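Side-chain contacts in tfiid TBP associated factor 62 (Drosophila melanogaster, PDB 1TAF), which serves as a subunit of the general transcription factor TFIID, pairing with another protein through its histone-fold domain and helping relay activator and repressor signals to promoters: residues 10-13 and 14-17; 36-39 and 40-44; 49-53 and 54-58. One frame throughout, in Å; residues are numbered along the deposited sequence.

Contact 1: 10-13 and 14-17; sequences ESMK and VIAE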
loop_
_atom_site.group_PDB
_atom_site.type_symbol
_atom_site.label_atom_id
_atom_site.label_comp_id
_atom_site.label_asym_id
_atom_site.label_seq_id
_atom_site.Cartn_x
_atom_site.Cartn_y
_atom_site.Cartn_z
ATOM N N GLU B 10 15.542 -9.399 -18.417
ATOM C CA GLU B 10 14.985 -10.705 -18.778
ATOM C C GLU B 10 14.317 -11.398 -17.582
ATOM O O GLU B 10 13.252 -12.012 -17.712
ATOM C CB GLU B 10 16.076 -11.587 -19.376
ATOM C CG GLU B 10 15.585 -12.921 -19.875
ATOM C CD GLU B 10 14.472 -12.792 -20.905
ATOM O OE1 GLU B 10 14.504 -11.826 -21.712
ATOM O OE2 GLU B 10 13.563 -13.660 -20.900
ATOM N N SER B 11 14.918 -11.249 -16.405
ATOM C CA SER B 11 14.380 -11.830 -15.182
ATOM C C SER B 11 13.011 -11.250 -14.828
ATOM O O SER B 11 12.201 -11.914 -14.193
ATOM C CB SER B 11 15.344 -11.593 -14.018
ATOM O OG SER B 11 16.623 -12.121 -14.307
ATOM N N MET B 12 12.761 -10.005 -15.223
ATOM C CA MET B 12 11.482 -9.342 -14.947
ATOM C C MET B 12 10.384 -10.004 -15.766
ATOM O O MET B 12 9.233 -10.077 -15.342
ATOM C CB MET B 12 11.550 -7.854 -15.316
ATOM C CG MET B 12 12.674 -7.075 -14.651
ATOM S SD MET B 12 12.525 -6.985 -12.869
ATOM C CE MET B 12 13.588 -8.321 -12.348
ATOM N N LYS B 13 10.755 -10.451 -16.959
ATOM C CA LYS B 13 9.830 -11.110 -17.872
ATOM C C LYS B 13 9.365 -12.458 -17.296
ATOM O O LYS B 13 8.180 -12.813 -17.355
ATOM C CB LYS B 13 10.527 -11.348 -19.219
ATOM C CG LYS B 13 11.330 -10.167 -19.761
ATOM C CD LYS B 13 10.444 -9.170 -20.486
ATOM C CE LYS B 13 11.243 -8.431 -21.565
ATOM N NZ LYS B 13 10.430 -7.404 -22.286
ATOM N N VAL B 14 10.314 -13.213 -16.754
ATOM C CA VAL B 14 10.024 -14.510 -16.170
ATOM C C VAL B 14 9.082 -14.334 -15.004
ATOM O O VAL B 14 8.139 -15.094 -14.854
ATOM C CB VAL B 14 11.310 -15.189 -15.679
ATOM C CG1 VAL B 14 10.984 -16.443 -14.872
ATOM C CG2 VAL B 14 12.196 -15.514 -16.878
ATOM N N ILE B 15 9.354 -13.339 -14.166
ATOM C CA ILE B 15 8.508 -13.065 -13.013
ATOM C C ILE B 15 7.090 -12.682 -13.468
ATOM O O ILE B 15 6.105 -13.155 -12.902
ATOM C CB ILE B 15 9.126 -11.958 -12.116
ATOM C CG1 ILE B 15 10.397 -12.482 -11.446
ATOM C CG2 ILE B 15 8.118 -11.497 -11.065
ATOM C CD1 ILE B 15 11.144 -11.432 -10.645
ATOM N N ALA B 16 6.997 -11.880 -14.525
ATOM C CA ALA B 16 5.707 -11.448 -15.055
ATOM C C ALA B 16 4.848 -12.637 -15.498
ATOM O O ALA B 16 3.634 -12.666 -15.244
ATOM C CB ALA B 16 5.903 -10.482 -16.212
ATOM N N GLU B 17 5.477 -13.623 -16.138
ATOM C CA GLU B 17 4.754 -14.806 -16.588
ATOM C C GLU B 17 4.304 -15.663 -15.430
ATOM O O GLU B 17 3.227 -16.248 -15.467
ATOM C CB GLU B 17 5.618 -15.667 -17.495
ATOM C CG GLU B 17 5.837 -15.112 -18.859
ATOM C CD GLU B 17 6.118 -16.207 -19.861
ATOM O OE1 GLU B 17 6.946 -17.102 -19.552
ATOM O OE2 GLU B 17 5.492 -16.180 -20.944
#

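Contact 2: 36-39 and 40-44; sequences VSIK and LKRIV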
loop_
_atom_site.group_PDB
_atom_site.type_symbol
_atom_site.label_atom_id
_atom_site.label_comp_id
_atom_site.label_asym_id
_atom_site.label_seq_id
_atom_site.Cartn_x
_atom_site.Cartn_y
_atom_site.Cartn_z
ATOM N N VAL B 36 14.596 -2.448 -9.061
ATOM C CA VAL B 36 14.782 -3.498 -8.069
ATOM C C VAL B 36 16.249 -3.645 -7.653
ATOM O O VAL B 36 16.542 -3.955 -6.498
ATOM C CB VAL B 36 14.194 -4.867 -8.524
ATOM C CG1 VAL B 36 15.122 -5.578 -9.522
ATOM C CG2 VAL B 36 13.933 -5.748 -7.292
ATOM N N SER B 37 17.163 -3.394 -8.587
ATOM C CA SER B 37 18.590 -3.474 -8.311
ATOM C C SER B 37 18.986 -2.349 -7.368
ATOM O O SER B 37 19.830 -2.541 -6.496
ATOM C CB SER B 37 19.377 -3.379 -9.601
ATOM O OG SER B 37 19.000 -4.442 -10.443
ATOM N N ILE B 38 18.366 -1.182 -7.539
ATOM C CA ILE B 38 18.636 -0.038 -6.671
ATOM C C ILE B 38 18.134 -0.353 -5.260
ATOM O O ILE B 38 18.790 -0.012 -4.271
ATOM C CB ILE B 38 17.949 1.246 -7.193
ATOM C CG1 ILE B 38 18.696 1.773 -8.422
ATOM C CG2 ILE B 38 17.888 2.310 -6.098
ATOM C CD1 ILE B 38 17.956 2.896 -9.152
ATOM N N LYS B 39 16.969 -1.004 -5.191
ATOM C CA LYS B 39 16.349 -1.409 -3.928
ATOM C C LYS B 39 17.211 -2.446 -3.224
ATOM O O LYS B 39 17.415 -2.376 -2.008
ATOM C CB LYS B 39 14.966 -1.990 -4.188
ATOM C CG LYS B 39 13.857 -0.978 -4.185
ATOM C CD LYS B 39 13.349 -0.789 -2.762
ATOM C CE LYS B 39 12.186 0.201 -2.683
ATOM N NZ LYS B 39 11.575 0.179 -1.314
ATOM N N LEU B 40 17.715 -3.406 -3.990
ATOM C CA LEU B 40 18.585 -4.452 -3.451
ATOM C C LEU B 40 19.853 -3.867 -2.811
ATOM O O LEU B 40 20.259 -4.286 -1.722
ATOM C CB LEU B 40 18.974 -5.440 -4.555
ATOM C CG LEU B 40 17.907 -6.462 -4.934
ATOM C CD1 LEU B 40 18.321 -7.176 -6.215
ATOM C CD2 LEU B 40 17.716 -7.460 -3.797
ATOM N N LYS B 41 20.470 -2.896 -3.487
ATOM C CA LYS B 41 21.681 -2.254 -2.979
ATOM C C LYS B 41 21.366 -1.498 -1.685
ATOM O O LYS B 41 22.148 -1.552 -0.741
ATOM C CB LYS B 41 22.285 -1.342 -4.046
ATOM C CG LYS B 41 22.815 -2.102 -5.291
ATOM C CD LYS B 41 22.995 -1.138 -6.462
ATOM C CE LYS B 41 23.169 -1.837 -7.819
ATOM N NZ LYS B 41 24.575 -2.146 -8.220
ATOM N N ARG B 42 20.201 -0.847 -1.620
ATOM C CA ARG B 42 19.784 -0.128 -0.412
ATOM C C ARG B 42 19.554 -1.095 0.755
ATOM O O ARG B 42 19.969 -0.829 1.878
ATOM C CB ARG B 42 18.499 0.656 -0.658
ATOM C CG ARG B 42 18.649 1.815 -1.611
ATOM C CD ARG B 42 17.390 2.666 -1.651
ATOM N NE ARG B 42 17.503 3.747 -2.631
ATOM C CZ ARG B 42 16.544 4.634 -2.895
ATOM N NH1 ARG B 42 15.386 4.578 -2.246
ATOM N NH2 ARG B 42 16.738 5.570 -3.824
ATOM N N ILE B 43 18.868 -2.206 0.486
ATOM C CA ILE B 43 18.590 -3.212 1.507
ATOM C C ILE B 43 19.896 -3.792 2.064
ATOM O O ILE B 43 20.074 -3.884 3.279
ATOM C CB ILE B 43 17.702 -4.358 0.930
ATOM C CG1 ILE B 43 16.305 -3.817 0.603
ATOM C CG2 ILE B 43 17.567 -5.515 1.928
ATOM C CD1 ILE B 43 15.492 -4.710 -0.290
ATOM N N VAL B 44 20.810 -4.163 1.172
ATOM C CA VAL B 44 22.096 -4.724 1.570
ATOM C C VAL B 44 22.923 -3.692 2.351
ATOM O O VAL B 44 23.529 -4.012 3.376
ATOM C CB VAL B 44 22.888 -5.217 0.337
ATOM C CG1 VAL B 44 24.304 -5.618 0.730
ATOM C CG2 VAL B 44 22.167 -6.408 -0.302
HETATM O O HOH W 1 14.301 1.852 -0.341
#

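Contact 3: 49-53 and 54-58; sequences KFMNH and AKRQK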
loop_
_atom_site.group_PDB
_atom_site.type_symbol
_atom_site.label_atom_id
_atom_site.label_comp_id
_atom_site.label_asym_id
_atom_site.label_seq_id
_atom_site.Cartn_x
_atom_site.Cartn_y
_atom_site.Cartn_z
ATOM N N LYS B 49 24.898 -1.923 7.653
ATOM C CA LYS B 49 25.011 -0.877 8.670
ATOM C C LYS B 49 24.540 -1.449 10.003
ATOM O O LYS B 49 25.124 -1.142 11.042
ATOM C CB LYS B 49 24.148 0.350 8.346
ATOM C CG LYS B 49 24.607 1.201 7.178
ATOM C CD LYS B 49 26.056 1.598 7.301
ATOM C CE LYS B 49 26.437 2.575 6.215
ATOM N NZ LYS B 49 27.888 2.542 5.936
ATOM N N PHE B 50 23.456 -2.232 9.979
ATOM C CA PHE B 50 22.926 -2.856 11.196
ATOM C C PHE B 50 23.947 -3.835 11.742
ATOM O O PHE B 50 24.211 -3.858 12.942
ATOM C CB PHE B 50 21.627 -3.612 10.914
ATOM C CG PHE B 50 20.429 -2.726 10.780
ATOM C CD1 PHE B 50 20.067 -1.865 11.811
ATOM C CD2 PHE B 50 19.663 -2.740 9.622
ATOM C CE1 PHE B 50 18.954 -1.024 11.685
ATOM C CE2 PHE B 50 18.554 -1.909 9.483
ATOM C CZ PHE B 50 18.198 -1.051 10.514
ATOM N N MET B 51 24.514 -4.639 10.845
ATOM C CA MET B 51 25.520 -5.636 11.187
ATOM C C MET B 51 26.680 -4.964 11.921
ATOM O O MET B 51 27.018 -5.350 13.039
ATOM C CB MET B 51 26.018 -6.307 9.910
ATOM C CG MET B 51 27.150 -7.285 10.109
ATOM S SD MET B 51 27.923 -7.682 8.542
ATOM C CE MET B 51 28.865 -6.203 8.275
ATOM N N ASN B 52 27.246 -3.933 11.296
ATOM C CA ASN B 52 28.354 -3.161 11.863
ATOM C C ASN B 52 28.017 -2.438 13.166
ATOM O O ASN B 52 28.847 -2.345 14.072
ATOM C CB ASN B 52 28.864 -2.149 10.854
ATOM C CG ASN B 52 30.090 -2.626 10.167
ATOM O OD1 ASN B 52 30.017 -3.290 9.136
ATOM N ND2 ASN B 52 31.250 -2.332 10.757
ATOM N N HIS B 53 26.818 -1.884 13.241
ATOM C CA HIS B 53 26.387 -1.202 14.441
ATOM C C HIS B 53 26.457 -2.200 15.610
ATOM O O HIS B 53 26.707 -1.814 16.751
ATOM C CB HIS B 53 24.958 -0.689 14.246
ATOM C CG HIS B 53 24.415 0.045 15.427
ATOM N ND1 HIS B 53 24.566 1.404 15.594
ATOM C CD2 HIS B 53 23.750 -0.396 16.518
ATOM C CE1 HIS B 53 24.016 1.770 16.737
ATOM N NE2 HIS B 53 23.515 0.695 17.317
ATOM N N ALA B 54 26.252 -3.482 15.293
ATOM C CA ALA B 54 26.280 -4.568 16.267
ATOM C C ALA B 54 27.678 -5.177 16.392
ATOM O O ALA B 54 27.859 -6.201 17.052
ATOM C CB ALA B 54 25.268 -5.645 15.874
ATOM N N LYS B 55 28.655 -4.550 15.740
ATOM C CA LYS B 55 30.042 -4.994 15.764
ATOM C C LYS B 55 30.319 -6.382 15.173
ATOM O O LYS B 55 31.269 -7.062 15.583
ATOM C CB LYS B 55 30.583 -4.917 17.181
ATOM C CG LYS B 55 30.650 -3.511 17.751
ATOM C CD LYS B 55 31.237 -3.584 19.149
ATOM C CE LYS B 55 31.389 -2.233 19.814
ATOM N NZ LYS B 55 31.807 -2.486 21.211
ATOM N N ARG B 56 29.487 -6.812 14.228
ATOM C CA ARG B 56 29.673 -8.102 13.572
ATOM C C ARG B 56 30.255 -7.883 12.177
ATOM O O ARG B 56 30.223 -6.767 11.656
ATOM C CB ARG B 56 28.346 -8.868 13.499
ATOM C CG ARG B 56 27.911 -9.460 14.842
ATOM C CD ARG B 56 26.601 -10.229 14.736
ATOM N NE ARG B 56 25.435 -9.349 14.709
ATOM C CZ ARG B 56 24.735 -9.062 13.617
ATOM N NH1 ARG B 56 25.076 -9.583 12.445
ATOM N NH2 ARG B 56 23.711 -8.223 13.692
ATOM N N GLN B 57 30.821 -8.935 11.590
ATOM C CA GLN B 57 31.408 -8.827 10.253
ATOM C C GLN B 57 30.760 -9.744 9.231
ATOM O O GLN B 57 31.138 -9.740 8.052
ATOM C CB GLN B 57 32.933 -9.057 10.258
ATOM C CG GLN B 57 33.518 -9.792 11.457
ATOM C CD GLN B 57 33.759 -8.869 12.636
ATOM O OE1 GLN B 57 33.627 -9.272 13.792
ATOM N NE2 GLN B 57 34.108 -7.620 12.351
ATOM N N LYS B 58 29.804 -10.544 9.686
ATOM C CA LYS B 58 29.099 -11.451 8.796
ATOM C C LYS B 58 27.617 -11.074 8.782
ATOM O O LYS B 58 26.954 -11.049 9.826
ATOM C CB LYS B 58 29.285 -12.896 9.240
ATOM C CG LYS B 58 28.650 -13.880 8.291
ATOM C CD LYS B 58 28.978 -15.293 8.669
ATOM C CE LYS B 58 28.729 -16.192 7.511
ATOM N NZ LYS B 58 29.438 -17.474 7.719
#

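Contact 1: 10-13 and 14-17
Met12 and Ile15 meet on the buried flank of helix 9-18, where the methyl CE of the methionine lies 4.3 Å from Ile15 CD1. With SD turned back by chi2 (-64°), the last torsion of Met12, chi3 97°, swings CE round towards the isoleucine. Ile15 places CG1 beside its own backbone N and runs it straight on to CD1; that branch passes close over the preceding turn, with CG1 3.3 Å from Ser11 O. The same carbonyl accepts the backbone bond from Ile15 N at 3.2 Å. Ala16 N reaches Met12 O at 3.0 Å and Glu17 N reaches Lys13 O at 3.1 Å, while the bond from Val14 N to Glu10 O is weak. On Val14, CG2 is the branch turned back to the first turn, 3.8 Å from Glu10 O. Lys13 bends at its second torsion and carries NZ away to a salt bridge with Asp26 and a hydrogen bond to Leu24 O. Met12 packs on Ala29, Leu32 and Ala33 of helix 26-53, and the chain of another protein touches Ser11, Met12, Ile15 and Ala16; this short first helix of the histone fold packs against both the central helix and the partner chain.

Contact 2: 36-39 and 40-44
Leu40 N donates to Val36 O at 2.8 Å and Ile43 N to Lys39 O at 2.9 Å, the two shortest of four successive i to i+4 bonds here. Between them come Lys41 N to Ser37 O and Arg42 N to Ile38 O. A water joins the charged ends weakly, accepting from Lys39 NZ and, at 3.5 Å, from Arg42 NH1. The like charges of Lys39 NZ and Arg42 NH1 stay 5.9 Å apart. Lys41 instead sends NZ to the backbone oxygens of Tyr3 and Ser5, and Ser37 OG bonds to Ala33 O and Ile7 N, so the N-terminal segment is held along this flank.

All of this lies midway along helix 26-53, the long central helix of the histone fold, which in such domains forms much of the dimer interface. Val36, Leu40, Ile43 and Val44 accordingly pack against side chains of the chain of another protein.

On the more exposed flank Ile38 and Arg42 run side by side, pointing the same way. Arg42 keeps its chain extended from CG to NE, which carries the guanidinium past the isoleucine's CG2 methyl; Arg42 NE comes within 3.8 Å of Ile38 CG2, and the approach to the flat group is oblique. The aliphatic part of Lys41 lies over the turn before it, its CG 3.2 Å from Ser37 O. Ile43 does likewise with its longer branch: CG1 sits beside the backbone N (chi1 -67°), 3.2 Å from Lys39 O, and the extended chi2 keeps CD1 near the same oxygen.

Contact 3: 49-53 and 54-58
A Schellman motif ends helix 26-53, with Lys55 as its C-prime residue. Arg56 N turns back to Met51 O at 3.1 Å, nearly straight at 167°, and Lys55 N donates to Asn52 O at 2.8 Å. Both donors stand above the plane of the carbonyl they use, the second far above it. Ala54 N still makes a helical bond to Phe50 O, 3.1 Å long, and shares a weak one with Met51 O.

Met51 is the buried side chain of the turn. With CG anti to the backbone N (chi1 175°), the chain heads out under the backbone of the following loop: Met51 CG lies 3.5 Å from Arg56 O, and Met51 SD comes to 3.4 Å from Lys58 C. Leu59 and Asp63 pack on it as well. Arg56 folds back at chi3 and lays one face of its guanidinium over Met51 O, with NH1 3.9 Å from Met51 CG; Lys58 O lies at the guanidinium edge, in its plane. A salt bridge from NH2 to Asp63 ties the group to helix 61-69. Positive phi at Lys55 (62°) takes the backbone off the helical path, the typical Schellman ending, here leading from the histone fold's central helix towards its last.

How the contacts relate
The three contacts follow one another along the chain. Contact 1 lies on helix 9-18, contact 2 midway along helix 26-53, and contact 3 where that same helix gives way to the loop before helix 61-69. Centres of contacts 1 and 2 are about 18 Å apart, yet the two touch, Met12 CE lying 4.2 Å from Val36 CG1. Contact 3 is also about 18 Å from contact 2, centre to centre, without touching it; contacts 1 and 3 sit on opposite sides of the chain's centre, their centres about 34 Å apart. The central helix thus spans the histone fold, while one side of its middle packs on the partner protein.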